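Putative prolyl-tRNA synthetase (Leishmania major, PDB 5XIL) probably catalyses the ATP-dependent attachment of L-proline to tRNA(Pro), the charging step that supplies proline for protein synthesis. Local coordinates at residues 216-219 with 220-223. Numbering follows the deposited sequence.
Sequences TFIE and AVGR. With MG (magnesium ion), chain F.
With chi1 at -45°, I218 sets CG1 beside its backbone N and turns CG2 anti to it, laying that methyl alongside CG2 of V221, 3.9 Å away, the two side chains pointing the same way. F217 swings its ring the other way: CG anti to its own nitrogen (chi1 170°) carries CE1 to 3.9 Å from CA of G222. The backbone beneath is a beta hairpin closing with a classic G1 bulge, in which G222, in its left-handed conformation (phi 66°), and R223 both face I218. I218 N donates to R223 O at 2.8 Å. I218 O in turn accepts from R223 N at 3.2 Å and from V221 N at 3.3 Å, the two donors arriving from opposite faces of its plane; a weak bond from G222 N adds to them. At the turn the chain of E219 bends at chi2, and its OE2 binds a magnesium ion at 2.2 Å, with four waters and H413 completing the shell. The ring of H413 also meets that of F217, while F13 of helix 13-23 and the C-terminal Y512 pack on I218 and V221. Joining strands 210-218 and 223-234 of the class II core, the tight turn thus presents one carboxylate to a metal shared with H413, just after helix 387-412; the cation would be expected to favour the ionised form of E219 and to tie this turn to that part of the chain.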
ATOM      1  N   THR A 216      -9.167  -6.380 -22.971  1.00 11.01           N
ATOM      2  CA  THR A 216      -8.347  -7.583 -22.986  1.00 12.25           C
ATOM      3  C   THR A 216      -9.132  -8.718 -23.654  1.00 14.26           C
ATOM      4  O   THR A 216     -10.384  -8.618 -23.836  1.00 14.01           O
ATOM      5  CB  THR A 216      -7.924  -7.986 -21.566  1.00 14.03           C
ATOM      6  OG1 THR A 216      -9.057  -8.425 -20.849  1.00 14.04           O
ATOM      7  CG2 THR A 216      -7.306  -6.797 -20.807  1.00 14.25           C
ATOM      8  N   PHE A 217      -8.442  -9.813 -23.997  1.00 12.79           N
ATOM      9  CA  PHE A 217      -9.048 -10.900 -24.740  1.00 11.75           C
ATOM     10  C   PHE A 217      -8.803 -12.206 -24.038  1.00 12.66           C
ATOM     11  O   PHE A 217      -7.619 -12.528 -23.684  1.00 11.23           O
ATOM     12  CB  PHE A 217      -8.504 -10.925 -26.159  1.00 12.15           C
ATOM     13  CG  PHE A 217      -8.891 -12.155 -26.927  1.00 12.09           C
ATOM     14  CD1 PHE A 217     -10.197 -12.373 -27.260  1.00 11.17           C
ATOM     15  CD2 PHE A 217      -7.951 -13.127 -27.293  1.00 12.97           C
ATOM     16  CE1 PHE A 217     -10.571 -13.490 -27.981  1.00 12.02           C
ATOM     17  CE2 PHE A 217      -8.319 -14.223 -28.035  1.00 13.34           C
ATOM     18  CZ  PHE A 217      -9.654 -14.395 -28.363  1.00 13.69           C
ATOM     19  N   ILE A 218      -9.884 -12.931 -23.832  1.00 10.61           N
ATOM     20  CA  ILE A 218      -9.865 -14.269 -23.203  1.00 11.90           C
ATOM     21  C   ILE A 218     -10.044 -15.334 -24.251  1.00 12.98           C
ATOM     22  O   ILE A 218     -11.187 -15.752 -24.643  1.00 13.52           O
ATOM     23  CB  ILE A 218     -10.892 -14.383 -22.086  1.00 11.83           C
ATOM     24  CG1 ILE A 218     -10.911 -13.194 -21.172  1.00 12.80           C
ATOM     25  CG2 ILE A 218     -10.721 -15.677 -21.261  1.00 11.64           C
ATOM     26  CD1 ILE A 218      -9.660 -12.900 -20.438  1.00 13.24           C
ATOM     27  N   GLU A 219      -8.905 -15.855 -24.704  1.00 13.13           N
ATOM     28  CA  GLU A 219      -8.865 -16.741 -25.842  1.00 15.24           C
ATOM     29  C   GLU A 219      -9.654 -18.016 -25.655  1.00 15.36           C
ATOM     30  O   GLU A 219     -10.226 -18.520 -26.608  1.00 15.32           O
ATOM     31  CB  GLU A 219      -7.395 -17.098 -26.176  1.00 18.07           C
ATOM     32  CG  GLU A 219      -7.244 -17.614 -27.629  1.00 21.46           C
ATOM     33  CD  GLU A 219      -7.146 -19.114 -27.744  1.00 27.80           C
ATOM     34  OE1 GLU A 219      -6.501 -19.676 -26.825  1.00 29.85           O
ATOM     35  OE2 GLU A 219      -7.620 -19.693 -28.797  1.00 26.60           O
ATOM     36  N   ALA A 220      -9.627 -18.581 -24.455  1.00 14.83           N
ATOM     37  CA  ALA A 220     -10.184 -19.929 -24.260  1.00 17.05           C
ATOM     38  C   ALA A 220     -11.648 -19.939 -24.546  1.00 18.39           C
ATOM     39  O   ALA A 220     -12.189 -20.942 -24.945  1.00 17.35           O
ATOM     40  CB  ALA A 220      -9.956 -20.408 -22.857  1.00 17.53           C
ATOM     41  N   VAL A 221     -12.312 -18.817 -24.302  1.00 15.60           N
ATOM     42  CA  VAL A 221     -13.768 -18.706 -24.496  1.00 17.03           C
ATOM     43  C   VAL A 221     -14.160 -17.688 -25.582  1.00 16.04           C
ATOM     44  O   VAL A 221     -15.320 -17.573 -25.881  1.00 15.91           O
ATOM     45  CB  VAL A 221     -14.553 -18.434 -23.205  1.00 17.07           C
ATOM     46  CG1 VAL A 221     -14.561 -19.656 -22.273  1.00 20.68           C
ATOM     47  CG2 VAL A 221     -14.133 -17.169 -22.431  1.00 16.66           C
ATOM     48  N   GLY A 222     -13.193 -17.014 -26.172  1.00 13.08           N
ATOM     49  CA  GLY A 222     -13.401 -16.087 -27.222  1.00 12.65           C
ATOM     50  C   GLY A 222     -14.182 -14.870 -26.782  1.00 13.90           C
ATOM     51  O   GLY A 222     -15.043 -14.387 -27.528  1.00 15.54           O
ATOM     52  N   ARG A 223     -13.864 -14.356 -25.618  1.00 12.11           N
ATOM     53  CA  ARG A 223     -14.601 -13.195 -25.068  1.00 12.19           C
ATOM     54  C   ARG A 223     -13.710 -12.074 -24.708  1.00 12.53           C
ATOM     55  O   ARG A 223     -12.526 -12.245 -24.320  1.00 11.21           O
ATOM     56  CB  ARG A 223     -15.429 -13.588 -23.878  1.00 14.36           C
ATOM     57  CG  ARG A 223     -16.456 -14.680 -24.121  1.00 15.26           C
ATOM     58  CD  ARG A 223     -17.354 -14.967 -22.931  1.00 17.99           C
ATOM     59  NE  ARG A 223     -18.425 -15.807 -23.447  1.00 23.35           N
ATOM     60  CZ  ARG A 223     -19.652 -15.388 -23.798  1.00 21.96           C
ATOM     61  NH1 ARG A 223     -20.081 -14.138 -23.528  1.00 20.87           N
ATOM     62  NH2 ARG A 223     -20.471 -16.264 -24.369  1.00 22.01           N
TER
HETATM   63 MG    MG F1005      -8.795 -19.469 -30.666  0.66 17.60          MG
HETATM   64  O   HOH W   1     -10.041 -18.212 -29.327  1.00 15.76           O
HETATM   65  O   HOH W   2     -10.036 -19.379 -32.477  1.00 19.32           O
HETATM   66  O   HOH W   3      -7.632 -20.590 -31.875  1.00 29.44           O
HETATM   67  O   HOH W   4      -9.738 -20.919 -29.884  1.00 24.16           O